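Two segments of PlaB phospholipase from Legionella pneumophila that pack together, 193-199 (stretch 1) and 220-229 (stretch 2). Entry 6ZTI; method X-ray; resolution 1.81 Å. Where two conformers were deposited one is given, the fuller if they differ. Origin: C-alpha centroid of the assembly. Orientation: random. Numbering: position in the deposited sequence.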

# COMPACT_ATOMS: atom_id res chain seq x y z
N PHE B 193 -3.10 37.97 17.78
CA PHE B 193 -4.56 37.87 17.89
C PHE B 193 -5.07 36.78 16.95
O PHE B 193 -4.55 36.60 15.84
N VAL B 194 -6.13 36.09 17.38
CA VAL B 194 -6.86 35.17 16.53
C VAL B 194 -8.30 35.65 16.43
O VAL B 194 -8.96 35.89 17.45
N LEU B 195 -8.77 35.84 15.21
CA LEU B 195 -10.17 36.12 14.97
C LEU B 195 -10.72 35.04 14.05
O LEU B 195 -10.06 34.63 13.10
N THR B 196 -11.92 34.56 14.35
CA THR B 196 -12.54 33.61 13.43
C THR B 196 -14.05 33.72 13.56
O THR B 196 -14.58 34.45 14.39
N GLY B 197 -14.74 32.98 12.68
CA GLY B 197 -16.18 32.91 12.72
C GLY B 197 -16.60 31.45 12.75
O GLY B 197 -15.77 30.55 12.60
N GLN B 198 -17.90 31.24 12.94
CA GLN B 198 -18.45 29.89 13.01
C GLN B 198 -19.75 29.77 12.22
O GLN B 198 -20.62 28.96 12.57
N LYS B 199 -19.88 30.55 11.16
CA LYS B 199 -21.03 30.52 10.27
C LYS B 199 -20.70 29.67 9.05
O LYS B 199 -19.63 29.83 8.45
N VAL B 220 -14.29 25.19 7.11
CA VAL B 220 -12.93 24.74 6.80
C VAL B 220 -12.15 24.49 8.09
O VAL B 220 -11.44 23.50 8.19
N VAL B 221 -12.25 25.39 9.06
CA VAL B 221 -11.49 25.30 10.30
C VAL B 221 -12.46 25.33 11.47
O VAL B 221 -13.36 26.17 11.54
N ARG B 222 -12.26 24.41 12.41
CA ARG B 222 -13.03 24.41 13.63
C ARG B 222 -12.58 25.57 14.51
O ARG B 222 -11.39 25.87 14.60
N VAL B 223 -13.54 26.23 15.17
CA VAL B 223 -13.19 27.30 16.10
C VAL B 223 -12.07 26.84 17.03
O VAL B 223 -11.09 27.55 17.26
N ALA B 224 -12.22 25.65 17.60
CA ALA B 224 -11.22 25.19 18.55
C ALA B 224 -9.86 25.00 17.89
O ALA B 224 -8.84 25.15 18.57
N ALA B 225 -9.82 24.68 16.60
CA ALA B 225 -8.54 24.53 15.93
C ALA B 225 -7.89 25.86 15.56
O ALA B 225 -6.75 25.85 15.08
N THR B 226 -8.56 26.99 15.75
CA THR B 226 -7.92 28.28 15.51
C THR B 226 -7.23 28.83 16.75
O THR B 226 -6.31 29.65 16.63
N ASN B 227 -7.66 28.41 17.93
CA ASN B 227 -7.31 29.08 19.17
C ASN B 227 -5.88 28.78 19.57
O ASN B 227 -5.50 27.61 19.72
N MET B 228 -5.09 29.83 19.79
CA MET B 228 -3.73 29.63 20.29
C MET B 228 -3.67 29.52 21.81
O MET B 228 -2.56 29.43 22.36
N ASN B 229 -4.81 29.53 22.49
CA ASN B 229 -4.89 29.21 23.92
C ASN B 229 -5.16 27.71 23.99
O ASN B 229 -6.28 27.27 23.72

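A small, buried contact joins one face of a β-strand to a short, weakly bonded helical turn and its flanks: it is made by van der Waals packing of valine, threonine and methionine side chains and the base of a glutamine side chain, with no direct hydrogen bond between the stretches and one water bridging them. About 307 Å² of surface is covered, both sides summed. Along the strand the side chains alternate, so that Val194 and Thr196 point their CA-to-CB bonds toward stretch 2 while Phe193 and Leu195 point away and make no contact with it. Val194 (chi1 t) has the largest covered area. Val194 CG1 lies 3.5 Å from the backbone O of Thr226 and 3.7 Å from Thr226 OG1, and Val194 CG2 meets CG of Met228 at 4.0 Å, an apolar contact. Met228 (m, m, m) starts toward the strand, but the end of its side chain leads away, so the contact is made near the base of the chain. Thr196 (chi1 t) sets its methyl against the turn: CG2 is 3.7 Å from Thr226 OG1 and 4.4 Å from Val223 CG1. Thr226 (chi1 p) points toward the strand and so touches both inward-facing strand residues, yet its hydroxyl proton goes to its own stretch, where OG1 donates to Val223 O at 2.8 Å. That bond ties the side chain back onto the turn, alongside the backbone bond from Thr226 N to Val223 O at 3.0 Å, and leaves OG1 packed against carbon atoms of the strand. Val223 (chi1 t) leaves its backbone sideways and packs against the strand's exit, at Gly197 and Gln198; its CG2 sits 3.7 Å from Gln198 CB and 4.1 Å from Gly197 O. Gln198 (chi1 p, chi2 t) also points sideways, and its amide is hydrogen-bonded elsewhere in the structure. Gly197 contributes backbone alone. The polar link runs through water 1, which accepts from Thr196 OG1 at 2.9 Å and donates to Gly197 O at 3.0 Å and to Val221 O at 2.9 Å, thereby joining the two backbones where no direct bond does. Beside it, Val221 (chi1 m) points sideways and only grazes the strand, with CG2 4.5 Å from Thr196 OG1. Asn227 (chi1 t) turns away from the strand and serves its own stretch: its OD1 accepts from Asn229 N at 3.0 Å and from Asn229 ND2 at 2.9 Å, bracing the segment around Met228.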

# COMPACT_ATOMS: atom_id res chain seq x y z
CB PHE B 193 -5.27 39.18 17.52
CG PHE B 193 -4.62 40.41 18.07
CD1 PHE B 193 -3.44 40.90 17.51
CD2 PHE B 193 -5.19 41.12 19.12
CE1 PHE B 193 -2.84 42.03 18.01
CE2 PHE B 193 -4.60 42.27 19.61
CZ PHE B 193 -3.42 42.72 19.06
CB VAL B 194 -6.82 33.73 17.07
CG1 VAL B 194 -7.81 32.85 16.30
CG2 VAL B 194 -5.37 33.18 16.97
CB LEU B 195 -10.35 37.50 14.34
CG LEU B 195 -9.79 38.70 15.12
CD1 LEU B 195 -9.89 39.98 14.30
CD2 LEU B 195 -10.52 38.89 16.42
CB THR B 196 -12.05 32.19 13.69
OG1 THR B 196 -12.41 31.35 12.58
CG2 THR B 196 -12.66 31.68 14.93
CB GLN B 198 -18.69 29.47 14.45
CG GLN B 198 -19.52 30.42 15.25
CD GLN B 198 -19.91 29.79 16.55
OE1 GLN B 198 -19.06 29.23 17.25
NE2 GLN B 198 -21.18 29.85 16.87
CB LYS B 199 -21.40 31.94 9.84
CG LYS B 199 -22.84 32.14 9.43
CD LYS B 199 -23.74 32.16 10.66
CE LYS B 199 -25.16 32.58 10.29
NZ LYS B 199 -26.14 32.20 11.34
CB VAL B 220 -12.21 25.77 5.91
CG1 VAL B 220 -10.77 25.37 5.69
CG2 VAL B 220 -12.93 25.93 4.61
CB VAL B 221 -10.45 26.43 10.43
CG1 VAL B 221 -9.32 26.21 9.46
CG2 VAL B 221 -11.09 27.79 10.20
CB ARG B 222 -12.85 23.07 14.35
CG ARG B 222 -13.24 21.87 13.49
CD ARG B 222 -12.64 20.59 14.00
NE ARG B 222 -13.35 19.43 13.47
CZ ARG B 222 -12.96 18.17 13.61
NH1 ARG B 222 -11.84 17.88 14.25
NH2 ARG B 222 -13.69 17.19 13.09
CB VAL B 223 -14.42 27.75 16.91
CG1 VAL B 223 -14.03 28.79 17.96
CG2 VAL B 223 -15.51 28.29 16.01
CB ALA B 224 -11.67 23.87 19.20
CB ALA B 225 -8.68 23.70 14.67
CB THR B 226 -8.91 29.34 15.02
OG1 THR B 226 -9.79 29.74 16.08
CG2 THR B 226 -9.74 28.87 13.84
CB ASN B 227 -8.27 28.64 20.27
CG ASN B 227 -8.37 29.64 21.39
OD1 ASN B 227 -7.49 30.47 21.59
ND2 ASN B 227 -9.46 29.56 22.14
CB MET B 228 -2.84 30.77 19.82
CG MET B 228 -2.56 30.69 18.34
SD MET B 228 -1.62 29.22 17.89
CE MET B 228 -0.13 29.50 18.84
CB ASN B 229 -5.99 30.01 24.61
CG ASN B 229 -5.78 31.52 24.52
OD1 ASN B 229 -4.85 32.06 25.12
ND2 ASN B 229 -6.65 32.19 23.80
O HOH W 1 -13.50 28.68 13.07